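Enoyl-acyl carrier protein reductase (Uncultured bacterium, PDB 6KIA) binds NADH and probably uses it to reduce the double bond of enoyl-acyl carrier protein intermediates in bacterial fatty acid synthesis. Local coordinates at residues N35-E40 with S237-H242; E290-S295 with V397-V402. One frame throughout, in Å; residues are numbered along the deposited sequence.

Interaction 1: residues N35-E40 with S237-H242; sequences NGLINE and SAYGYH. With NAI (1,4-dihydronicotinamide adenine dinucleotide), chain D.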
ATOM      1  N   ASN A  35       0.609  -8.036   6.757  1.00 21.87           N
ATOM      2  CA  ASN A  35       0.601  -9.422   7.266  1.00 24.66           C
ATOM      3  C   ASN A  35       1.946 -10.102   7.065  1.00 22.07           C
ATOM      4  O   ASN A  35       2.407 -10.809   7.958  1.00 25.40           O
ATOM      5  CB  ASN A  35      -0.500 -10.253   6.611  1.00 23.01           C
ATOM      6  CG  ASN A  35      -1.857  -9.918   7.157  1.00 24.47           C
ATOM      7  OD1 ASN A  35      -2.203 -10.286   8.292  1.00 26.68           O
ATOM      8  ND2 ASN A  35      -2.619  -9.158   6.390  1.00 20.69           N
ATOM      9  N   GLY A  36       2.568  -9.927   5.898  1.00 18.56           N
ATOM     10  CA  GLY A  36       3.864 -10.566   5.670  1.00 19.68           C
ATOM     11  C   GLY A  36       4.912 -10.135   6.695  1.00 20.82           C
ATOM     12  O   GLY A  36       5.693 -10.942   7.236  1.00 22.28           O
ATOM     13  N   LEU A  37       4.971  -8.829   6.924  1.00 20.56           N
ATOM     14  CA  LEU A  37       6.023  -8.254   7.749  1.00 20.35           C
ATOM     15  C   LEU A  37       5.804  -8.562   9.223  1.00 19.66           C
ATOM     16  O   LEU A  37       6.729  -8.952   9.941  1.00 21.41           O
ATOM     17  CB  LEU A  37       6.088  -6.741   7.512  1.00 19.65           C
ATOM     18  CG  LEU A  37       7.102  -5.949   8.344  1.00 20.35           C
ATOM     19  CD1 LEU A  37       8.498  -6.555   8.223  1.00 20.02           C
ATOM     20  CD2 LEU A  37       7.114  -4.511   7.874  1.00 19.87           C
ATOM     21  N   ILE A  38       4.573  -8.395   9.681  1.00 18.95           N
ATOM     22  CA  ILE A  38       4.293  -8.596  11.085  1.00 20.35           C
ATOM     23  C   ILE A  38       4.521 -10.067  11.474  1.00 21.75           C
ATOM     24  O   ILE A  38       5.079 -10.343  12.553  1.00 23.17           O
ATOM     25  CB  ILE A  38       2.888  -8.105  11.454  1.00 24.37           C
ATOM     26  CG1 ILE A  38       2.822  -7.910  12.970  1.00 22.28           C
ATOM     27  CG2 ILE A  38       1.824  -9.049  10.979  1.00 26.97           C
ATOM     28  CD1 ILE A  38       1.605  -7.136  13.421  1.00 24.96           C
ATOM     29  N   ASN A  39       4.216 -11.000  10.574  1.00 20.36           N
ATOM     30  CA  ASN A  39       4.467 -12.396  10.914  1.00 22.05           C
ATOM     31  C   ASN A  39       5.960 -12.633  11.102  1.00 19.61           C
ATOM     32  O   ASN A  39       6.388 -13.389  12.003  1.00 20.68           O
ATOM     33  CB  ASN A  39       3.934 -13.337   9.830  1.00 27.13           C
ATOM     34  CG  ASN A  39       2.419 -13.282   9.689  1.00 37.65           C
ATOM     35  OD1 ASN A  39       1.707 -12.816  10.582  1.00 42.89           O
ATOM     36  ND2 ASN A  39       1.921 -13.787   8.573  1.00 35.78           N
ATOM     37  N   GLU A  40       6.772 -11.936  10.307  1.00 19.06           N
ATOM     38  CA  GLU A  40       8.220 -12.057  10.460  1.00 21.99           C
ATOM     39  C   GLU A  40       8.642 -11.540  11.822  1.00 22.25           C
ATOM     40  O   GLU A  40       9.437 -12.176  12.560  1.00 21.60           O
ATOM     41  CB  GLU A  40       8.955 -11.304   9.350  1.00 22.45           C
ATOM     42  CG  GLU A  40       8.806 -12.024   8.039  1.00 29.66           C
ATOM     43  CD  GLU A  40       9.593 -13.312   8.027  1.00 34.07           C
ATOM     44  OE1 GLU A  40      10.727 -13.323   8.554  1.00 35.07           O
ATOM     45  OE2 GLU A  40       9.039 -14.328   7.587  1.00 43.77           O
ATOM     46  N   SER A 237       9.976   1.607   8.113  1.00 18.46           N
ATOM     47  CA  SER A 237       9.671   1.073   6.785  1.00 17.00           C
ATOM     48  C   SER A 237       8.328   1.648   6.358  1.00 17.85           C
ATOM     49  O   SER A 237       7.514   2.037   7.209  1.00 17.30           O
ATOM     50  CB  SER A 237       9.626  -0.455   6.802  1.00 16.83           C
ATOM     51  OG  SER A 237       8.520  -0.912   7.576  1.00 16.93           O
ATOM     52  N   ALA A 238       8.099   1.722   5.049  1.00 17.03           N
ATOM     53  CA  ALA A 238       6.800   2.095   4.515  1.00 17.13           C
ATOM     54  C   ALA A 238       6.564   1.258   3.274  1.00 16.96           C
ATOM     55  O   ALA A 238       7.511   0.839   2.608  1.00 16.79           O
ATOM     56  CB  ALA A 238       6.722   3.595   4.175  1.00 20.78           C
ATOM     57  N   TYR A 239       5.299   1.027   2.962  1.00 17.01           N
ATOM     58  CA  TYR A 239       4.925   0.323   1.739  1.00 16.89           C
ATOM     59  C   TYR A 239       4.669   1.358   0.656  1.00 16.96           C
ATOM     60  O   TYR A 239       3.766   2.178   0.783  1.00 19.99           O
ATOM     61  CB  TYR A 239       3.685  -0.546   1.951  1.00 17.81           C
ATOM     62  CG  TYR A 239       3.924  -1.777   2.798  1.00 16.82           C
ATOM     63  CD1 TYR A 239       4.328  -2.980   2.214  1.00 18.67           C
ATOM     64  CD2 TYR A 239       3.739  -1.737   4.184  1.00 18.64           C
ATOM     65  CE1 TYR A 239       4.551  -4.103   2.985  1.00 17.11           C
ATOM     66  CE2 TYR A 239       3.972  -2.864   4.959  1.00 16.87           C
ATOM     67  CZ  TYR A 239       4.361  -4.026   4.355  1.00 19.19           C
ATOM     68  OH  TYR A 239       4.593  -5.150   5.117  1.00 20.44           O
ATOM     69  N   GLY A 240       5.479   1.333  -0.394  1.00 17.22           N
ATOM     70  CA  GLY A 240       5.284   2.274  -1.472  1.00 16.92           C
ATOM     71  C   GLY A 240       4.686   1.560  -2.653  1.00 17.91           C
ATOM     72  O   GLY A 240       4.745   0.335  -2.732  1.00 16.69           O
ATOM     73  N   TYR A 241       4.082   2.324  -3.563  1.00 16.96           N
ATOM     74  CA  TYR A 241       3.811   1.784  -4.905  1.00 16.88           C
ATOM     75  C   TYR A 241       4.348   2.789  -5.920  1.00 17.80           C
ATOM     76  O   TYR A 241       4.058   3.980  -5.816  1.00 19.79           O
ATOM     77  CB  TYR A 241       2.324   1.536  -5.167  1.00 17.00           C
ATOM     78  CG  TYR A 241       2.126   0.999  -6.575  1.00 17.47           C
ATOM     79  CD1 TYR A 241       2.574  -0.275  -6.908  1.00 16.75           C
ATOM     80  CD2 TYR A 241       1.541   1.782  -7.569  1.00 19.02           C
ATOM     81  CE1 TYR A 241       2.441  -0.771  -8.188  1.00 17.27           C
ATOM     82  CE2 TYR A 241       1.392   1.291  -8.854  1.00 17.04           C
ATOM     83  CZ  TYR A 241       1.832   0.018  -9.161  1.00 16.85           C
ATOM     84  OH  TYR A 241       1.700  -0.496 -10.446  1.00 18.51           O
ATOM     85  N   HIS A 242       5.170   2.304  -6.858  1.00 17.59           N
ATOM     86  CA  HIS A 242       5.746   3.185  -7.874  1.00 19.08           C
ATOM     87  C   HIS A 242       6.030   2.352  -9.109  1.00 16.69           C
ATOM     88  O   HIS A 242       7.118   2.424  -9.701  1.00 20.32           O
ATOM     89  CB  HIS A 242       7.021   3.861  -7.352  1.00 22.92           C
ATOM     90  CG  HIS A 242       7.421   5.080  -8.129  1.00 20.72           C
ATOM     91  ND1 HIS A 242       8.235   6.064  -7.603  1.00 21.92           N
ATOM     92  CD2 HIS A 242       7.122   5.470  -9.392  1.00 21.54           C
ATOM     93  CE1 HIS A 242       8.399   7.021  -8.503  1.00 21.69           C
ATOM     94  NE2 HIS A 242       7.741   6.683  -9.599  1.00 23.64           N
TER
HETATM   95  PA  NAI D 501      -5.100  -2.324   3.517  1.00 17.93           P
HETATM   96  O1A NAI D 501      -5.012  -3.629   4.248  1.00 20.84           O
HETATM   97  O2A NAI D 501      -6.488  -1.760   3.282  1.00 21.45           O
HETATM   98  O5B NAI D 501      -4.175  -1.291   4.295  1.00 18.27           O
HETATM   99  C5B NAI D 501      -4.503   0.084   4.294  1.00 19.72           C
HETATM  100  C4B NAI D 501      -3.704   0.649   5.507  1.00 18.77           C
HETATM  101  O4B NAI D 501      -3.925   2.184   5.458  1.00 18.65           O
HETATM  102  C3B NAI D 501      -4.143   0.229   6.639  1.00 20.23           C
HETATM  103  O3B NAI D 501      -3.046  -0.045   7.603  1.00 21.64           O
HETATM  104  C2B NAI D 501      -5.104   1.453   7.200  1.00 22.04           C
HETATM  105  O2B NAI D 501      -5.292   1.300   8.655  1.00 20.17           O
HETATM  106  C1B NAI D 501      -4.467   2.517   6.852  1.00 22.62           C
HETATM  107  N9A NAI D 501      -5.388   3.638   6.575  1.00 22.03           N
HETATM  108  C8A NAI D 501      -6.324   3.883   5.642  1.00 20.37           C
HETATM  109  N7A NAI D 501      -6.856   5.077   5.895  1.00 20.25           N
HETATM  110  C5A NAI D 501      -6.239   5.583   6.989  1.00 19.02           C
HETATM  111  C6A NAI D 501      -6.469   6.796   7.620  1.00 22.06           C
HETATM  112  N6A NAI D 501      -7.370   7.887   7.371  1.00 24.00           N
HETATM  113  N1A NAI D 501      -5.736   7.094   8.706  1.00 20.58           N
HETATM  114  C2A NAI D 501      -4.800   6.209   9.172  1.00 21.94           C
HETATM  115  N3A NAI D 501      -4.571   4.999   8.537  1.00 23.26           N
HETATM  116  C4A NAI D 501      -5.321   4.700   7.431  1.00 22.89           C
HETATM  117  O3  NAI D 501      -4.419  -2.434   2.014  1.00 18.07           O
HETATM  118  PN  NAI D 501      -2.864  -2.527   1.595  1.00 18.35           P
HETATM  119  O1N NAI D 501      -2.212  -3.701   2.258  1.00 17.61           O
HETATM  120  O2N NAI D 501      -2.918  -2.628   0.079  1.00 18.64           O
HETATM  121  O5D NAI D 501      -2.171  -1.164   2.050  1.00 17.46           O
HETATM  122  C5D NAI D 501      -1.033  -1.158   2.896  1.00 17.38           C
HETATM  123  C4D NAI D 501       0.074  -0.346   2.187  1.00 17.30           C
HETATM  124  O4D NAI D 501       0.494  -1.031   1.141  1.00 17.14           O
HETATM  125  C3D NAI D 501      -0.489   0.958   1.624  1.00 19.92           C
HETATM  126  O3D NAI D 501       0.313   2.048   1.931  1.00 17.77           O
HETATM  127  C2D NAI D 501      -0.423   0.687   0.104  1.00 20.21           C
HETATM  128  O2D NAI D 501      -0.456   1.969  -0.617  1.00 17.47           O
HETATM  129  C1D NAI D 501       0.678  -0.001  -0.045  1.00 17.16           C
HETATM  130  N1N NAI D 501       0.744  -0.740  -1.306  1.00 18.80           N
HETATM  131  C2N NAI D 501      -0.334  -1.446  -1.796  1.00 17.06           C
HETATM  132  C3N NAI D 501      -0.240  -2.087  -3.039  1.00 16.95           C
HETATM  133  C7N NAI D 501      -1.404  -2.908  -3.594  1.00 21.07           C
HETATM  134  O7N NAI D 501      -1.452  -3.199  -4.786  1.00 20.70           O
HETATM  135  N7N NAI D 501      -2.424  -3.336  -2.705  1.00 19.50           N
HETATM  136  C4N NAI D 501       0.926  -2.050  -3.789  1.00 19.33           C
HETATM  137  C5N NAI D 501       2.031  -1.374  -3.258  1.00 21.86           C
HETATM  138  C6N NAI D 501       1.928  -0.721  -2.025  1.00 17.91           C

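Interaction 2: residues E290-S295 with V397-V402; sequences EIRTNS and VLSALV. With NAI (1,4-dihydronicotinamide adenine dinucleotide), chain D.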
ATOM      1  N   GLU A 290       1.946  -4.797  -7.439  1.00 17.24           N
ATOM      2  CA  GLU A 290       0.495  -4.791  -7.511  1.00 16.57           C
ATOM      3  C   GLU A 290      -0.062  -6.097  -6.958  1.00 16.59           C
ATOM      4  O   GLU A 290       0.336  -7.198  -7.407  1.00 18.54           O
ATOM      5  CB  GLU A 290       0.037  -4.640  -8.973  1.00 21.19           C
ATOM      6  CG  GLU A 290       0.621  -3.447  -9.731  1.00 22.12           C
ATOM      7  CD  GLU A 290       1.995  -3.714 -10.366  1.00 18.02           C
ATOM      8  OE1 GLU A 290       2.597  -4.796 -10.165  1.00 19.61           O
ATOM      9  OE2 GLU A 290       2.480  -2.828 -11.091  1.00 20.64           O
ATOM     10  N   ILE A 291      -0.978  -5.995  -5.996  1.00 16.67           N
ATOM     11  CA  ILE A 291      -1.699  -7.161  -5.507  1.00 16.69           C
ATOM     12  C   ILE A 291      -3.150  -6.782  -5.247  1.00 19.95           C
ATOM     13  O   ILE A 291      -3.533  -5.627  -5.416  1.00 19.66           O
ATOM     14  CB  ILE A 291      -1.063  -7.754  -4.228  1.00 16.60           C
ATOM     15  CG1 ILE A 291      -0.976  -6.712  -3.113  1.00 17.50           C
ATOM     16  CG2 ILE A 291       0.338  -8.324  -4.498  1.00 21.89           C
ATOM     17  CD1 ILE A 291      -0.613  -7.364  -1.805  1.00 20.88           C
ATOM     18  N   ARG A 292      -3.978  -7.756  -4.878  1.00 19.64           N
ATOM     19  CA  ARG A 292      -5.344  -7.434  -4.499  1.00 20.70           C
ATOM     20  C   ARG A 292      -5.520  -7.463  -2.980  1.00 20.74           C
ATOM     21  O   ARG A 292      -5.338  -8.499  -2.323  1.00 20.94           O
ATOM     22  CB  ARG A 292      -6.330  -8.375  -5.190  1.00 23.57           C
ATOM     23  CG  ARG A 292      -6.340  -8.129  -6.688  1.00 24.71           C
ATOM     24  CD  ARG A 292      -7.450  -8.889  -7.398  1.00 34.21           C
ATOM     25  NE  ARG A 292      -8.731  -8.189  -7.349  1.00 43.27           N
ATOM     26  CZ  ARG A 292      -9.763  -8.566  -6.600  1.00 44.84           C
ATOM     27  NH1 ARG A 292      -9.670  -9.646  -5.830  1.00 37.15           N
ATOM     28  NH2 ARG A 292     -10.892  -7.865  -6.625  1.00 50.45           N
ATOM     29  N   THR A 293      -5.808  -6.284  -2.439  1.00 19.63           N
ATOM     30  CA  THR A 293      -6.090  -6.065  -1.024  1.00 18.11           C
ATOM     31  C   THR A 293      -7.356  -5.235  -0.892  1.00 24.21           C
ATOM     32  O   THR A 293      -7.963  -4.846  -1.896  1.00 22.63           O
ATOM     33  CB  THR A 293      -4.968  -5.284  -0.327  1.00 17.36           C
ATOM     34  OG1 THR A 293      -4.964  -3.959  -0.861  1.00 17.44           O
ATOM     35  CG2 THR A 293      -3.602  -5.926  -0.503  1.00 19.54           C
ATOM     36  N   ASN A 294      -7.745  -4.914   0.341  1.00 21.96           N
ATOM     37  CA  ASN A 294      -8.856  -3.982   0.553  1.00 21.58           C
ATOM     38  C   ASN A 294      -8.636  -2.639  -0.149  1.00 22.63           C
ATOM     39  O   ASN A 294      -9.587  -2.038  -0.663  1.00 27.52           O
ATOM     40  CB  ASN A 294      -9.082  -3.733   2.049  1.00 24.20           C
ATOM     41  CG  ASN A 294      -9.660  -4.936   2.763  1.00 30.63           C
ATOM     42  OD1 ASN A 294      -9.862  -6.003   2.171  1.00 34.19           O
ATOM     43  ND2 ASN A 294      -9.920  -4.776   4.060  1.00 30.72           N
ATOM     44  N   SER A 295      -7.392  -2.164  -0.211  1.00 25.45           N
ATOM     45  CA  SER A 295      -7.164  -0.830  -0.772  1.00 22.21           C
ATOM     46  C   SER A 295      -7.025  -0.837  -2.304  1.00 30.14           C
ATOM     47  O   SER A 295      -7.193   0.192  -2.954  1.00 31.91           O
ATOM     48  CB  SER A 295      -5.905  -0.196  -0.162  1.00 22.50           C
ATOM     49  OG  SER A 295      -4.721  -0.643  -0.831  1.00 38.54           O
ATOM     50  N   VAL A 397      -4.357 -16.496  -4.930  1.00 19.96           N
ATOM     51  CA  VAL A 397      -3.182 -17.310  -4.674  1.00 19.32           C
ATOM     52  C   VAL A 397      -1.915 -16.449  -4.790  1.00 20.44           C
ATOM     53  O   VAL A 397      -1.048 -16.445  -3.897  1.00 19.94           O
ATOM     54  CB  VAL A 397      -3.096 -18.520  -5.667  1.00 21.92           C
ATOM     55  CG1 VAL A 397      -1.856 -19.320  -5.410  1.00 21.40           C
ATOM     56  CG2 VAL A 397      -4.336 -19.405  -5.518  1.00 22.86           C
ATOM     57  N   LEU A 398      -1.822 -15.689  -5.881  1.00 17.32           N
ATOM     58  CA  LEU A 398      -0.592 -14.949  -6.137  1.00 17.13           C
ATOM     59  C   LEU A 398      -0.388 -13.760  -5.178  1.00 17.03           C
ATOM     60  O   LEU A 398       0.754 -13.488  -4.763  1.00 19.59           O
ATOM     61  CB  LEU A 398      -0.541 -14.466  -7.587  1.00 16.25           C
ATOM     62  CG  LEU A 398      -0.511 -15.572  -8.671  1.00 16.24           C
ATOM     63  CD1 LEU A 398      -0.481 -14.926 -10.052  1.00 21.58           C
ATOM     64  CD2 LEU A 398       0.687 -16.492  -8.445  1.00 19.76           C
ATOM     65  N   SER A 399      -1.472 -13.079  -4.809  1.00 16.42           N
ATOM     66  CA  SER A 399      -1.389 -11.985  -3.842  1.00 16.46           C
ATOM     67  C   SER A 399      -0.897 -12.530  -2.508  1.00 17.80           C
ATOM     68  O   SER A 399      -0.030 -11.913  -1.885  1.00 16.35           O
ATOM     69  CB  SER A 399      -2.728 -11.285  -3.669  1.00 16.66           C
ATOM     70  OG  SER A 399      -3.132 -10.616  -4.863  1.00 16.72           O
ATOM     71  N   ALA A 400      -1.423 -13.687  -2.077  1.00 19.44           N
ATOM     72  CA  ALA A 400      -0.898 -14.289  -0.831  1.00 16.43           C
ATOM     73  C   ALA A 400       0.598 -14.622  -0.938  1.00 16.69           C
ATOM     74  O   ALA A 400       1.348 -14.478   0.045  1.00 18.35           O
ATOM     75  CB  ALA A 400      -1.694 -15.540  -0.441  1.00 19.16           C
ATOM     76  N   LEU A 401       1.040 -15.093  -2.109  1.00 16.14           N
ATOM     77  CA  LEU A 401       2.479 -15.359  -2.290  1.00 16.55           C
ATOM     78  C   LEU A 401       3.322 -14.087  -2.151  1.00 18.63           C
ATOM     79  O   LEU A 401       4.409 -14.095  -1.546  1.00 17.47           O
ATOM     80  CB  LEU A 401       2.699 -16.003  -3.660  1.00 19.24           C
ATOM     81  CG  LEU A 401       2.203 -17.441  -3.841  1.00 18.05           C
ATOM     82  CD1 LEU A 401       2.809 -18.026  -5.125  1.00 20.01           C
ATOM     83  CD2 LEU A 401       2.557 -18.337  -2.658  1.00 19.76           C
ATOM     84  N   VAL A 402       2.833 -12.980  -2.707  1.00 18.00           N
ATOM     85  CA  VAL A 402       3.579 -11.726  -2.616  1.00 15.92           C
ATOM     86  C   VAL A 402       3.638 -11.231  -1.157  1.00 15.99           C
ATOM     87  O   VAL A 402       4.680 -10.745  -0.728  1.00 17.02           O
ATOM     88  CB  VAL A 402       2.979 -10.632  -3.544  1.00 16.53           C
ATOM     89  CG1 VAL A 402       3.700  -9.295  -3.319  1.00 18.13           C
ATOM     90  CG2 VAL A 402       3.141 -11.047  -4.998  1.00 16.64           C
TER
HETATM   91  PA  NAI D 501      -5.100  -2.324   3.517  1.00 17.93           P
HETATM   92  O1A NAI D 501      -5.012  -3.629   4.248  1.00 20.84           O
HETATM   93  O2A NAI D 501      -6.488  -1.760   3.282  1.00 21.45           O
HETATM   94  O5B NAI D 501      -4.175  -1.291   4.295  1.00 18.27           O
HETATM   95  C5B NAI D 501      -4.503   0.084   4.294  1.00 19.72           C
HETATM   96  C4B NAI D 501      -3.704   0.649   5.507  1.00 18.77           C
HETATM   97  O4B NAI D 501      -3.925   2.184   5.458  1.00 18.65           O
HETATM   98  C3B NAI D 501      -4.143   0.229   6.639  1.00 20.23           C
HETATM   99  O3B NAI D 501      -3.046  -0.045   7.603  1.00 21.64           O
HETATM  100  C2B NAI D 501      -5.104   1.453   7.200  1.00 22.04           C
HETATM  101  O2B NAI D 501      -5.292   1.300   8.655  1.00 20.17           O
HETATM  102  C1B NAI D 501      -4.467   2.517   6.852  1.00 22.62           C
HETATM  103  N9A NAI D 501      -5.388   3.638   6.575  1.00 22.03           N
HETATM  104  C8A NAI D 501      -6.324   3.883   5.642  1.00 20.37           C
HETATM  105  N7A NAI D 501      -6.856   5.077   5.895  1.00 20.25           N
HETATM  106  C5A NAI D 501      -6.239   5.583   6.989  1.00 19.02           C
HETATM  107  C6A NAI D 501      -6.469   6.796   7.620  1.00 22.06           C
HETATM  108  N6A NAI D 501      -7.370   7.887   7.371  1.00 24.00           N
HETATM  109  N1A NAI D 501      -5.736   7.094   8.706  1.00 20.58           N
HETATM  110  C2A NAI D 501      -4.800   6.209   9.172  1.00 21.94           C
HETATM  111  N3A NAI D 501      -4.571   4.999   8.537  1.00 23.26           N
HETATM  112  C4A NAI D 501      -5.321   4.700   7.431  1.00 22.89           C
HETATM  113  O3  NAI D 501      -4.419  -2.434   2.014  1.00 18.07           O
HETATM  114  PN  NAI D 501      -2.864  -2.527   1.595  1.00 18.35           P
HETATM  115  O1N NAI D 501      -2.212  -3.701   2.258  1.00 17.61           O
HETATM  116  O2N NAI D 501      -2.918  -2.628   0.079  1.00 18.64           O
HETATM  117  O5D NAI D 501      -2.171  -1.164   2.050  1.00 17.46           O
HETATM  118  C5D NAI D 501      -1.033  -1.158   2.896  1.00 17.38           C
HETATM  119  C4D NAI D 501       0.074  -0.346   2.187  1.00 17.30           C
HETATM  120  O4D NAI D 501       0.494  -1.031   1.141  1.00 17.14           O
HETATM  121  C3D NAI D 501      -0.489   0.958   1.624  1.00 19.92           C
HETATM  122  O3D NAI D 501       0.313   2.048   1.931  1.00 17.77           O
HETATM  123  C2D NAI D 501      -0.423   0.687   0.104  1.00 20.21           C
HETATM  124  O2D NAI D 501      -0.456   1.969  -0.617  1.00 17.47           O
HETATM  125  C1D NAI D 501       0.678  -0.001  -0.045  1.00 17.16           C
HETATM  126  N1N NAI D 501       0.744  -0.740  -1.306  1.00 18.80           N
HETATM  127  C2N NAI D 501      -0.334  -1.446  -1.796  1.00 17.06           C
HETATM  128  C3N NAI D 501      -0.240  -2.087  -3.039  1.00 16.95           C
HETATM  129  C7N NAI D 501      -1.404  -2.908  -3.594  1.00 21.07           C
HETATM  130  O7N NAI D 501      -1.452  -3.199  -4.786  1.00 20.70           O
HETATM  131  N7N NAI D 501      -2.424  -3.336  -2.705  1.00 19.50           N
HETATM  132  C4N NAI D 501       0.926  -2.050  -3.789  1.00 19.33           C
HETATM  133  C5N NAI D 501       2.031  -1.374  -3.258  1.00 21.86           C
HETATM  134  C6N NAI D 501       1.928  -0.721  -2.025  1.00 17.91           C

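Interaction 1: residues N35-E40 with S237-H242
L37, on the helix 34-43, presses its CB against the phenol oxygen of Y239 on the strand 234-240, with L37 CB to Y239 OH only 3.2 Å. This is the tight end of the contact. Because CG of L37 stands anti to its backbone N (chi1 177°), the branch is carried on past the hydroxyl, and CD2 rests 3.8 Å from Y239 OH, set obliquely to the ring. Beyond that the fit loosens: CD2 reaches S237 at the edge of the contact, 3.9 Å from S237 OG, and these three buried residues make up the whole contact, while N39, farther along the helix, is exposed to solvent. The other end of Y239 belongs to the cofactor. Its CB lies 3.3 Å from O4D, the ring oxygen of the nicotinamide ribose of the NADH, and G240 O approaches C6N of the nicotinamide ring at 3.1 Å. One tyrosine thus spans the gap between helix and dinucleotide. In the Rossmann-like core, the strand 234-240 runs parallel between the strands 155-159 and 283-287; A158 of the former also touches L37, and the helix 394-413 closes over the contact with F411 on L37 and M410 on Y239.

Interaction 2: residues E290-S295 with V397-V402
S399 sets its OG anti to its own carbonyl carbon (chi1 -66°), which aims the hydroxyl from the helix 394-413 at the backbone of the loop that follows the strand 283-287. I291, with CG1 between its backbone N and carbonyl carbon (chi1 57°), sends that branch to the carboxamide of the NADH and its CG2 to the helix. The polar link is R292 N to S399 OG, 3.0 Å and almost straight at 177°. S399 OG is also hydrogen-bonded to T395 O one turn earlier, so the hydroxyl ties the loop to the helix backbone. Beside this bond the packing is apolar: CG2 of I291 sits against the branch point of V402, 3.6 Å from V402 CB, with both methyls of V402 close by, while CB of I291 lies over S399 OG. R292 adds its CB at the margin, and the rest of its chain leads away from the helix.

Toward the cofactor the loop offers mainly hydrogen-bond donors. I291 N donates to the carboxamide oxygen O7N of the NADH at 3.1 Å, again nearly linear, and I291 CG1 packs 3.7 Å from N7N. Farther along, T293 OG1 and S295 OG both donate to one pyrophosphate oxygen, O2N, at 2.6 and 2.8 Å respectively. S295 N returns a bond to T293 OG1, closing an ST turn, which is consistent with a fixed threonine hydroxyl.

With two hydroxyls gripping O2N and a backbone amide reading the carboxamide, the loop holds the cofactor at two separate points. Such donors would be expected to ease the negative charge of the pyrophosphate without a formal positive charge, while S399 anchors the peptide immediately following the carboxamide-binding amide.

Interactions 1 and 2, with centres about 12 Å apart, meet at the NADH. Their direct bridge is a probable hydrogen bond between Y241 OH, just past the strand of interaction 1, and E290 OE2, at the start of the loop of interaction 2, with 2.5 Å between those atoms. Y241 CB also lies 3.5 Å from C5N of the nicotinamide, so 237-242 borders the ring and its ribose while 290-295 takes the carboxamide and pyrophosphate. The helix 394-413 serves both: its 397-402 portion holds the loop, and its later residues reach interaction 1. K266, bonded to Y239 O and to the NADH, adds another tie between strand and cofactor.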